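Local coordinates for takeout-like protein 1 (Epiphyas postvittana, PDB 3E8T) that probably carries hydrophobic ligands, binding ubiquinone-8 in a long internal tunnel, at residues L106-D111 against D172-F177; S52-T57 against G101-L106; A156-T161 against T176-N181. One frame throughout, in Å; residues are numbered along the deposited sequence. Where two conformers were deposited one is given.

Contact 1 (L106-D111 against D172-F177); sequences LPITGD and DTMLTF
Helix 168-180 and the start of strand 106-111 each offer the other one bump, Met-174 CE from the helix and Leu-106 CD1 from the strand. The methyl end of Met-174 is the first. Its CG lies anti to the backbone N, and the chain then bends at chi2 (61°) and chi3 (71°). The bends bring CE into a shallow hollow on the strand, bounded by Leu-106, the carbonyl of Pro-107 and Ile-108. Met-174 CE lies 3.4 Å from Pro-107 O and 3.8 Å from Leu-106 CB. Ile-108 crosses the methionine at about a right angle, and its CB is 4.0 Å from Met-174 CE. The second fit runs the other way, with the strand supplying the bump. Leu-106 and Phe-177 meet tip to tip. Leu-106 CD1 sits over one face of the Phe-177 ring, 3.7 Å from the ring centroid and 17° off the normal. This is a CH-pi contact, displaced slightly toward the CG side of the ring, where Leu-106 CD1 to Phe-177 CG is 3.6 Å. Apolar packing dominates. Leu-163 touches both Met-174 and Ile-108, and Ile-108 also touches the ubiquinone. The arrangement is a helix packed on a curled antiparallel sheet. Through Ile-108 it borders the ligand pocket of this JHBP-family fold, near the end of the isoprenoid tail.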
loop_
_atom_site.group_PDB
_atom_site.type_symbol
_atom_site.label_atom_id
_atom_site.label_comp_id
_atom_site.label_asym_id
_atom_site.label_seq_id
_atom_site.Cartn_x
_atom_site.Cartn_y
_atom_site.Cartn_z
ATOM N N LEU A 106 18.723 -19.136 6.389
ATOM C CA LEU A 106 18.212 -20.452 5.950
ATOM C C LEU A 106 18.020 -20.506 4.439
ATOM O O LEU A 106 17.469 -19.608 3.847
ATOM C CB LEU A 106 16.857 -20.732 6.568
ATOM C CG LEU A 106 16.722 -21.053 8.039
ATOM C CD1 LEU A 106 15.243 -21.485 8.297
ATOM C CD2 LEU A 106 17.721 -22.144 8.466
ATOM N N PRO A 107 18.416 -21.591 3.812
ATOM C CA PRO A 107 18.085 -21.764 2.408
ATOM C C PRO A 107 16.568 -21.855 2.207
ATOM O O PRO A 107 15.870 -22.395 3.094
ATOM C CB PRO A 107 18.783 -23.069 2.034
ATOM C CG PRO A 107 19.667 -23.385 3.165
ATOM C CD PRO A 107 19.199 -22.685 4.374
ATOM N N ILE A 108 16.108 -21.438 1.033
ATOM C CA ILE A 108 14.677 -21.550 0.722
ATOM C C ILE A 108 14.497 -21.949 -0.706
ATOM O O ILE A 108 15.200 -21.492 -1.587
ATOM C CB ILE A 108 13.903 -20.232 1.064
ATOM C CG1 ILE A 108 12.396 -20.444 1.019
ATOM C CG2 ILE A 108 14.377 -19.063 0.159
ATOM C CD1 ILE A 108 11.613 -19.340 1.673
ATOM N N THR A 109 13.469 -22.779 -0.922
ATOM C CA THR A 109 12.884 -22.925 -2.250
ATOM C C THR A 109 11.381 -23.097 -2.043
ATOM O O THR A 109 10.935 -23.687 -1.071
ATOM C CB THR A 109 13.391 -24.113 -3.075
ATOM O OG1 THR A 109 13.105 -25.341 -2.378
ATOM C CG2 THR A 109 14.866 -23.970 -3.481
ATOM N N GLY A 110 10.609 -22.560 -2.982
ATOM C CA GLY A 110 9.174 -22.791 -2.950
ATOM C C GLY A 110 8.520 -22.277 -4.199
ATOM O O GLY A 110 9.046 -21.412 -4.874
ATOM N N ASP A 111 7.342 -22.805 -4.493
ATOM C CA ASP A 111 6.530 -22.390 -5.632
ATOM C C ASP A 111 5.104 -22.779 -5.319
ATOM O O ASP A 111 4.749 -23.941 -5.358
ATOM C CB ASP A 111 7.003 -23.108 -6.891
ATOM C CG ASP A 111 6.303 -22.630 -8.150
ATOM O OD1 ASP A 111 5.200 -22.091 -8.060
ATOM O OD2 ASP A 111 6.870 -22.785 -9.263
ATOM N N ASP A 172 7.672 -26.674 7.881
ATOM C CA ASP A 172 7.312 -26.261 9.232
ATOM C C ASP A 172 8.435 -25.439 9.865
ATOM O O ASP A 172 8.170 -24.438 10.510
ATOM C CB ASP A 172 6.975 -27.447 10.136
ATOM C CG ASP A 172 5.625 -28.108 9.834
ATOM O OD1 ASP A 172 4.778 -27.515 9.149
ATOM O OD2 ASP A 172 5.438 -29.243 10.329
ATOM N N THR A 173 9.659 -25.896 9.698
ATOM C CA THR A 173 10.803 -25.169 10.261
ATOM C C THR A 173 10.902 -23.746 9.675
ATOM O O THR A 173 11.089 -22.767 10.402
ATOM C CB THR A 173 12.094 -25.951 10.049
ATOM O OG1 THR A 173 11.966 -27.209 10.733
ATOM C CG2 THR A 173 13.283 -25.151 10.581
ATOM N N MET A 174 10.692 -23.594 8.376
ATOM C CA MET A 174 10.756 -22.291 7.721
ATOM C C MET A 174 9.620 -21.381 8.127
ATOM O O MET A 174 9.813 -20.215 8.427
ATOM C CB MET A 174 10.765 -22.453 6.236
ATOM C CG MET A 174 10.692 -21.172 5.445
ATOM S SD MET A 174 12.105 -20.041 5.753
ATOM C CE MET A 174 13.397 -20.971 4.914
ATOM N N LEU A 175 8.416 -21.931 8.204
ATOM C CA LEU A 175 7.300 -21.073 8.570
ATOM C C LEU A 175 7.443 -20.588 9.985
ATOM O O LEU A 175 7.135 -19.430 10.278
ATOM C CB LEU A 175 5.990 -21.793 8.298
ATOM C CG LEU A 175 5.691 -22.061 6.805
ATOM C CD1 LEU A 175 4.445 -22.937 6.669
ATOM C CD2 LEU A 175 5.576 -20.776 6.007
ATOM N N THR A 176 7.919 -21.448 10.873
ATOM C CA THR A 176 8.209 -21.054 12.238
ATOM C C THR A 176 9.276 -19.933 12.260
ATOM O O THR A 176 9.157 -18.955 12.990
ATOM C CB THR A 176 8.676 -22.248 13.045
ATOM O OG1 THR A 176 7.635 -23.257 13.074
ATOM C CG2 THR A 176 9.108 -21.837 14.442
ATOM N N PHE A 177 10.329 -20.124 11.510
ATOM C CA PHE A 177 11.415 -19.149 11.388
ATOM C C PHE A 177 10.893 -17.802 10.907
ATOM O O PHE A 177 11.286 -16.773 11.455
ATOM C CB PHE A 177 12.461 -19.740 10.442
ATOM C CG PHE A 177 13.639 -18.858 10.151
ATOM C CD1 PHE A 177 14.705 -18.839 11.004
ATOM C CD2 PHE A 177 13.729 -18.126 9.003
ATOM C CE1 PHE A 177 15.794 -18.107 10.701
ATOM C CE2 PHE A 177 14.810 -17.410 8.714
ATOM C CZ PHE A 177 15.843 -17.384 9.559
#

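Contact 2 (S52-T57 against G101-L106); sequences SGLQFT and GRILIL. With UQ8 (Ubiquinone-8), chain B.
The guanidinium of Arg-102 lies flat beside the turn at Ser-52 and Gly-53. Its CG takes the crowded position between the backbone N and the carbonyl carbon (chi1 58°), and the chain runs extended from CG to NE. Gly-53 CA and Ser-52 O lie over one face of the group. Ser-52 O is 3.2 Å from Arg-102 NH1, but the angle is poor for a hydrogen bond. The true bond of Arg-102 NH1 goes to Leu-104 O, at 2.9 Å, close to the guanidinium plane and on a lone pair of the carbonyl. It ties the arginine to the type II' turn that follows it, Ile-103 to Leu-106. The backbones join where Leu-54 pairs with Gly-101, antiparallel and non-hydrogen-bonded. Beside this pair Arg-102 N donates to Gly-53 O at 3.0 Å, from above the carbonyl plane. A side chain on Gly-53 would run into the guanidinium. One on Gly-101 would strike Gly-53 O. A water donates to Ser-52 O and Arg-102 O and accepts from Leu-104 N.

The apolar side chains form the other half. Leu-54 CB rests 3.3 Å from Arg-102 O, and Leu-54 CD2 reaches 4.3 Å from Ile-103 CD1. Phe-56 places one ring face against the ubiquinone tail, with UQ8 C40 and C41 over it. UQ8 C45 comes obliquely to the rim, 3.4 Å from Phe-56 CE1. An alanine at Phe-56 would remove that ring and would probably loosen the hold on the last isoprene units. The chemistry is thus divided: one direct bond and the water join the backbones, the guanidinium only lies against Ser-52 and Gly-53, and Leu-54 and Phe-56 offer the ubiquinone tail apolar surface.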
loop_
_atom_site.group_PDB
_atom_site.type_symbol
_atom_site.label_atom_id
_atom_site.label_comp_id
_atom_site.label_asym_id
_atom_site.label_seq_id
_atom_site.Cartn_x
_atom_site.Cartn_y
_atom_site.Cartn_z
ATOM N N SER A 52 19.066 -9.219 -0.577
ATOM C CA SER A 52 19.580 -9.868 0.602
ATOM C C SER A 52 19.700 -11.381 0.466
ATOM O O SER A 52 19.598 -12.100 1.444
ATOM C CB SER A 52 18.785 -9.492 1.821
ATOM O OG SER A 52 18.988 -8.100 2.087
ATOM N N GLY A 53 19.928 -11.858 -0.754
ATOM C CA GLY A 53 20.048 -13.279 -0.989
ATOM C C GLY A 53 18.756 -14.025 -1.333
ATOM O O GLY A 53 18.846 -15.200 -1.649
ATOM N N LEU A 54 17.616 -13.355 -1.247
ATOM C CA LEU A 54 16.327 -13.942 -1.566
ATOM C C LEU A 54 15.902 -13.537 -2.964
ATOM O O LEU A 54 15.841 -12.340 -3.267
ATOM C CB LEU A 54 15.249 -13.485 -0.561
ATOM C CG LEU A 54 13.841 -13.957 -0.859
ATOM C CD1 LEU A 54 13.716 -15.463 -0.757
ATOM C CD2 LEU A 54 12.848 -13.289 0.137
ATOM N N GLN A 55 15.573 -14.523 -3.788
ATOM C CA GLN A 55 14.904 -14.291 -5.043
ATOM C C GLN A 55 13.432 -14.640 -4.912
ATOM O O GLN A 55 13.104 -15.773 -4.582
ATOM C CB GLN A 55 15.519 -15.116 -6.153
ATOM C CG GLN A 55 16.951 -14.699 -6.463
ATOM C CD GLN A 55 17.977 -15.295 -5.541
ATOM O OE1 GLN A 55 18.000 -16.486 -5.302
ATOM N NE2 GLN A 55 18.840 -14.434 -4.986
ATOM N N PHE A 56 12.562 -13.662 -5.132
ATOM C CA PHE A 56 11.136 -13.810 -4.899
ATOM C C PHE A 56 10.342 -13.289 -6.072
ATOM O O PHE A 56 10.703 -12.270 -6.650
ATOM C CB PHE A 56 10.771 -12.980 -3.665
ATOM C CG PHE A 56 9.336 -13.078 -3.239
ATOM C CD1 PHE A 56 8.887 -14.147 -2.481
ATOM C CD2 PHE A 56 8.435 -12.053 -3.601
ATOM C CE1 PHE A 56 7.474 -14.192 -2.095
ATOM C CE2 PHE A 56 7.102 -12.103 -3.202
ATOM C CZ PHE A 56 6.671 -13.166 -2.471
ATOM N N THR A 57 9.263 -13.990 -6.418
ATOM C CA THR A 57 8.316 -13.501 -7.387
ATOM C C THR A 57 6.909 -13.621 -6.810
ATOM O O THR A 57 6.620 -14.541 -6.022
ATOM C CB THR A 57 8.384 -14.244 -8.715
ATOM O OG1 THR A 57 7.895 -15.566 -8.567
ATOM C CG2 THR A 57 9.780 -14.266 -9.286
ATOM N N GLY A 101 17.093 -19.132 -3.163
ATOM C CA GLY A 101 18.207 -18.471 -2.504
ATOM C C GLY A 101 18.139 -18.751 -1.007
ATOM O O GLY A 101 18.054 -19.897 -0.540
ATOM N N ARG A 102 18.112 -17.686 -0.224
ATOM C CA ARG A 102 18.066 -17.828 1.216
ATOM C C ARG A 102 17.225 -16.729 1.819
ATOM O O ARG A 102 17.039 -15.658 1.236
ATOM C CB ARG A 102 19.396 -17.763 1.878
ATOM C CG ARG A 102 20.103 -16.564 1.624
ATOM C CD ARG A 102 21.520 -16.480 2.363
ATOM N NE ARG A 102 22.214 -15.272 1.920
ATOM C CZ ARG A 102 22.032 -14.054 2.400
ATOM N NH1 ARG A 102 21.302 -13.824 3.477
ATOM N NH2 ARG A 102 22.682 -13.027 1.839
ATOM N N ILE A 103 16.691 -17.041 2.975
ATOM C CA ILE A 103 16.032 -16.062 3.786
ATOM C C ILE A 103 16.854 -15.934 5.057
ATOM O O ILE A 103 16.844 -16.817 5.902
ATOM C CB ILE A 103 14.590 -16.525 3.987
ATOM C CG1 ILE A 103 13.804 -15.551 4.838
ATOM C CG2 ILE A 103 14.557 -17.939 4.491
ATOM C CD1 ILE A 103 13.764 -14.267 4.247
ATOM N N LEU A 104 17.567 -14.816 5.156
ATOM C CA LEU A 104 18.467 -14.566 6.274
ATOM C C LEU A 104 19.505 -15.689 6.325
ATOM O O LEU A 104 20.335 -15.802 5.394
ATOM C CB LEU A 104 17.686 -14.348 7.560
ATOM C CG LEU A 104 16.497 -13.367 7.512
ATOM C CD1 LEU A 104 15.730 -13.305 8.862
ATOM C CD2 LEU A 104 16.833 -11.953 6.990
ATOM N N ILE A 105 19.448 -16.620 7.258
ATOM C CA ILE A 105 20.440 -17.676 7.396
ATOM C C ILE A 105 19.945 -19.033 6.926
ATOM O O ILE A 105 20.689 -19.997 7.047
ATOM C CB ILE A 105 20.887 -17.779 8.878
ATOM C CG1 ILE A 105 19.754 -18.173 9.810
ATOM C CG2 ILE A 105 21.577 -16.471 9.351
ATOM C CD1 ILE A 105 20.203 -18.530 11.213
ATOM N N LEU A 106 18.723 -19.136 6.389
ATOM C CA LEU A 106 18.212 -20.452 5.950
ATOM C C LEU A 106 18.020 -20.506 4.439
ATOM O O LEU A 106 17.469 -19.608 3.847
ATOM C CB LEU A 106 16.857 -20.732 6.568
ATOM C CG LEU A 106 16.722 -21.053 8.039
ATOM C CD1 LEU A 106 15.243 -21.485 8.297
ATOM C CD2 LEU A 106 17.721 -22.144 8.466
HETATM C C45 UQ8 B . 8.774 -15.839 0.532
HETATM C C44 UQ8 B . 9.674 -15.205 1.596
HETATM C C46 UQ8 B . 10.405 -16.299 2.328
HETATM C C43 UQ8 B . 8.913 -14.331 2.576
HETATM C C42 UQ8 B . 7.926 -13.403 1.851
HETATM C C41 UQ8 B . 8.703 -12.335 1.093
HETATM C C39 UQ8 B . 8.055 -10.981 1.286
HETATM C C40 UQ8 B . 7.596 -10.139 0.098
HETATM C C38 UQ8 B . 7.940 -10.463 2.548
HETATM C C37 UQ8 B . 7.360 -9.239 2.848
HETATM C C36 UQ8 B . 7.174 -9.237 4.366
HETATM C C34 UQ8 B . 6.383 -8.044 4.868
HETATM C C35 UQ8 B . 6.015 -8.097 6.205
HETATM C C33 UQ8 B . 5.996 -7.019 4.008
HETATM C C32 UQ8 B . 5.307 -5.848 4.308
HETATM C C31 UQ8 B . 4.566 -5.386 3.026
HETATM C C29 UQ8 B . 3.903 -4.023 3.168
HETATM C C30 UQ8 B . 4.666 -2.844 3.851
HETATM C C28 UQ8 B . 2.611 -3.831 2.691
HETATM C C27 UQ8 B . 1.897 -2.642 2.763
HETATM C C26 UQ8 B . 0.917 -2.495 1.590
HETATM C C24 UQ8 B . -0.025 -1.307 1.813
HETATM C C25 UQ8 B . -1.094 -1.353 2.919
HETATM C C23 UQ8 B . 0.096 -0.188 1.019
HETATM C C22 UQ8 B . -0.677 0.976 1.074
HETATM C C21 UQ8 B . -0.121 2.046 0.135
HETATM C C19 UQ8 B . -0.661 3.458 0.365
HETATM C C20 UQ8 B . 0.060 4.506 -0.483
HETATM C C18 UQ8 B . -2.189 3.552 0.250
HETATM C C17 UQ8 B . -2.674 5.002 0.389
HETATM C C16 UQ8 B . -4.164 5.103 0.758
HETATM C C14 UQ8 B . -4.639 6.529 0.501
HETATM C C15 UQ8 B . -3.703 7.701 0.848
HETATM C C13 UQ8 B . -5.885 6.787 -0.066
HETATM C C12 UQ8 B . -6.341 8.076 -0.333
HETATM C C11 UQ8 B . -7.878 8.206 -0.303
HETATM C C9 UQ8 B . -8.315 9.649 0.012
HETATM C C10 UQ8 B . -7.186 10.668 -0.217
HETATM C C8 UQ8 B . -9.544 9.984 -0.828
HETATM C C7 UQ8 B . -9.253 11.010 -1.928
HETATM C C6 UQ8 B . -9.292 12.474 -1.428
HETATM C C1 UQ8 B . -8.290 13.363 -1.834
HETATM C C1M UQ8 B . -7.286 12.888 -2.678
HETATM C C2 UQ8 B . -8.272 14.698 -1.411
HETATM O O2 UQ8 B . -7.391 15.482 -1.774
HETATM C C3 UQ8 B . -9.271 15.170 -0.573
HETATM O O3 UQ8 B . -9.253 16.470 -0.163
HETATM C C3M UQ8 B . -9.887 17.299 -1.136
HETATM C C4 UQ8 B . -10.276 14.311 -0.146
HETATM O O4 UQ8 B . -11.251 14.794 0.680
HETATM C C4M UQ8 B . -10.673 15.421 1.835
HETATM C C5 UQ8 B . -10.285 12.974 -0.568
HETATM O O5 UQ8 B . -11.197 12.237 -0.180
HETATM O O HOH W 1 17.606 -13.339 2.680
#

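Contact 3 (A156-T161 against T176-N181); sequences AQFGLT and TFLNQN
The Phe-158 ring meets Asn-179 at its edge. Asn-179 OD1 lies near the ring plane, 3.4 Å from Phe-158 CD2, and the ring and amide planes are 46° apart. Leu-178 CB lies above the ring plane, by the CG-CD2 rim, 3.8 Å from Phe-158 CD2. The amide of Gln-157, whose NE2 is hydrogen-bonded to Asn-155 OD1, stands nearly perpendicular to that of Asn-179, their planes 88° apart. On the helix, the Phe-177 ring carries Asn-181 ND2 over one face, set toward the rim. That ND2 donates to Phe-177 O, which also accepts from Asn-181 N, so two donors grip one carbonyl at the end of helix 168-180.

Strand 156-160 and helix 176-180 run nearly antiparallel, with axes 7.3 Å apart. The single direct hydrogen bond between them is from Phe-158 N to Asn-179 OD1, 2.9 Å long and in the plane of the amide carbonyl. Asn-179 CG lies anti to its own carbonyl carbon (chi1 -78°), which turns OD1 to the strand. Farther along, Leu-178 crosses Leu-160 at about a right angle, and their CD1 atoms are 3.7 Å apart. Val-185 of helix 182-211 packs on both Phe-158 and Leu-178. A water donates to Ala-156 O at 2.7 Å and reaches Asn-179 O through a weak bond. Phe-158, Leu-160 and Leu-178 all touch the ubiquinone. The chemistry implies a side-chain amide serving the strand's N-H as a neighbouring strand's carbonyl would, while the pocket side of the contact stays apolar.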
loop_
_atom_site.group_PDB
_atom_site.type_symbol
_atom_site.label_atom_id
_atom_site.label_comp_id
_atom_site.label_asym_id
_atom_site.label_seq_id
_atom_site.Cartn_x
_atom_site.Cartn_y
_atom_site.Cartn_z
ATOM N N ALA A 156 3.467 -9.996 11.928
ATOM C CA ALA A 156 3.186 -10.489 10.611
ATOM C C ALA A 156 3.286 -11.999 10.639
ATOM O O ALA A 156 4.160 -12.546 11.338
ATOM C CB ALA A 156 4.134 -9.924 9.611
ATOM N N GLN A 157 2.400 -12.656 9.889
ATOM C CA GLN A 157 2.415 -14.104 9.781
ATOM C C GLN A 157 2.478 -14.525 8.357
ATOM O O GLN A 157 1.887 -13.910 7.460
ATOM C CB GLN A 157 1.194 -14.759 10.401
ATOM C CG GLN A 157 1.143 -14.715 11.876
ATOM C CD GLN A 157 0.453 -13.526 12.309
ATOM O OE1 GLN A 157 -0.627 -13.221 11.791
ATOM N NE2 GLN A 157 1.040 -12.787 13.296
ATOM N N PHE A 158 3.231 -15.566 8.166
ATOM C CA PHE A 158 3.579 -16.023 6.836
ATOM C C PHE A 158 2.999 -17.383 6.591
ATOM O O PHE A 158 3.338 -18.337 7.280
ATOM C CB PHE A 158 5.126 -16.064 6.675
ATOM C CG PHE A 158 5.783 -14.730 6.852
ATOM C CD1 PHE A 158 6.236 -14.018 5.758
ATOM C CD2 PHE A 158 6.027 -14.221 8.132
ATOM C CE1 PHE A 158 6.789 -12.797 5.919
ATOM C CE2 PHE A 158 6.603 -13.015 8.282
ATOM C CZ PHE A 158 6.956 -12.295 7.191
ATOM N N GLY A 159 2.211 -17.485 5.550
ATOM C CA GLY A 159 1.679 -18.771 5.063
ATOM C C GLY A 159 2.189 -18.943 3.646
ATOM O O GLY A 159 1.948 -18.096 2.792
ATOM N N LEU A 160 2.963 -19.985 3.417
ATOM C CA LEU A 160 3.522 -20.283 2.092
ATOM C C LEU A 160 3.331 -21.765 1.837
ATOM O O LEU A 160 3.740 -22.555 2.663
ATOM C CB LEU A 160 5.022 -19.950 2.011
ATOM C CG LEU A 160 5.419 -18.505 2.234
ATOM C CD1 LEU A 160 6.938 -18.388 2.563
ATOM C CD2 LEU A 160 5.086 -17.647 1.071
ATOM N N THR A 161 2.727 -22.106 0.709
ATOM C CA THR A 161 2.546 -23.507 0.356
ATOM C C THR A 161 3.610 -23.994 -0.602
ATOM O O THR A 161 4.274 -23.242 -1.293
ATOM C CB THR A 161 1.154 -23.786 -0.247
ATOM O OG1 THR A 161 1.106 -23.333 -1.585
ATOM C CG2 THR A 161 0.056 -23.131 0.596
ATOM N N THR A 176 7.919 -21.448 10.873
ATOM C CA THR A 176 8.209 -21.054 12.238
ATOM C C THR A 176 9.276 -19.933 12.260
ATOM O O THR A 176 9.157 -18.955 12.990
ATOM C CB THR A 176 8.676 -22.248 13.045
ATOM O OG1 THR A 176 7.635 -23.257 13.074
ATOM C CG2 THR A 176 9.108 -21.837 14.442
ATOM N N PHE A 177 10.329 -20.124 11.510
ATOM C CA PHE A 177 11.415 -19.149 11.388
ATOM C C PHE A 177 10.893 -17.802 10.907
ATOM O O PHE A 177 11.286 -16.773 11.455
ATOM C CB PHE A 177 12.461 -19.740 10.442
ATOM C CG PHE A 177 13.639 -18.858 10.151
ATOM C CD1 PHE A 177 14.705 -18.839 11.004
ATOM C CD2 PHE A 177 13.729 -18.126 9.003
ATOM C CE1 PHE A 177 15.794 -18.107 10.701
ATOM C CE2 PHE A 177 14.810 -17.410 8.714
ATOM C CZ PHE A 177 15.843 -17.384 9.559
ATOM N N LEU A 178 10.076 -17.793 9.874
ATOM C CA LEU A 178 9.568 -16.550 9.385
ATOM C C LEU A 178 8.729 -15.807 10.410
ATOM O O LEU A 178 8.871 -14.586 10.613
ATOM C CB LEU A 178 8.802 -16.751 8.092
ATOM C CG LEU A 178 9.640 -17.227 6.931
ATOM C CD1 LEU A 178 8.728 -17.620 5.727
ATOM C CD2 LEU A 178 10.678 -16.183 6.530
ATOM N N ASN A 179 7.843 -16.550 11.082
ATOM C CA ASN A 179 7.006 -15.911 12.048
ATOM C C ASN A 179 7.804 -15.427 13.240
ATOM O O ASN A 179 7.482 -14.388 13.818
ATOM C CB ASN A 179 5.916 -16.845 12.485
ATOM C CG ASN A 179 4.823 -16.952 11.514
ATOM O OD1 ASN A 179 4.799 -16.357 10.464
ATOM N ND2 ASN A 179 3.782 -17.595 11.978
ATOM N N GLN A 180 8.849 -16.149 13.627
ATOM C CA GLN A 180 9.682 -15.680 14.746
ATOM C C GLN A 180 10.459 -14.420 14.413
ATOM O O GLN A 180 10.691 -13.569 15.287
ATOM C CB GLN A 180 10.648 -16.771 15.073
ATOM C CG GLN A 180 9.889 -17.833 15.801
ATOM C CD GLN A 180 10.742 -18.932 16.297
ATOM O OE1 GLN A 180 11.861 -19.173 15.788
ATOM N NE2 GLN A 180 10.232 -19.641 17.311
ATOM N N ASN A 181 10.851 -14.287 13.172
ATOM C CA ASN A 181 11.694 -13.203 12.726
ATOM C C ASN A 181 10.899 -12.251 11.846
ATOM O O ASN A 181 11.429 -11.613 10.982
ATOM C CB ASN A 181 12.911 -13.753 11.982
ATOM C CG ASN A 181 13.773 -14.583 12.878
ATOM O OD1 ASN A 181 14.498 -14.063 13.724
ATOM N ND2 ASN A 181 13.678 -15.913 12.738
HETATM O O HOH W 2 4.193 -13.799 13.770
#

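Contact 3 is buried, whereas contacts 1 and 2 are only partly so. Contacts 1 and 3 both use helix 168-180 and share Thr-176 and Phe-177. Contact 2 shares Leu-106 with contact 1, and Ile-108 N is probably hydrogen-bonded to Gly-101 O between them. All three reach the same curled sheet on one side of the chain's centre. Ile-103 links them: its CG2 packs on Met-174 of contact 1 and its CG1 on Leu-178 of contact 3. Contact 1 is mainly apolar, without hydrogen bonds between its segments. Contact 2 is the most polar, at a partly exposed corner. Contact 3 adds one N-H to side-chain oxygen bond to apolar packing. Each supplies at least one ubiquinone-pocket residue.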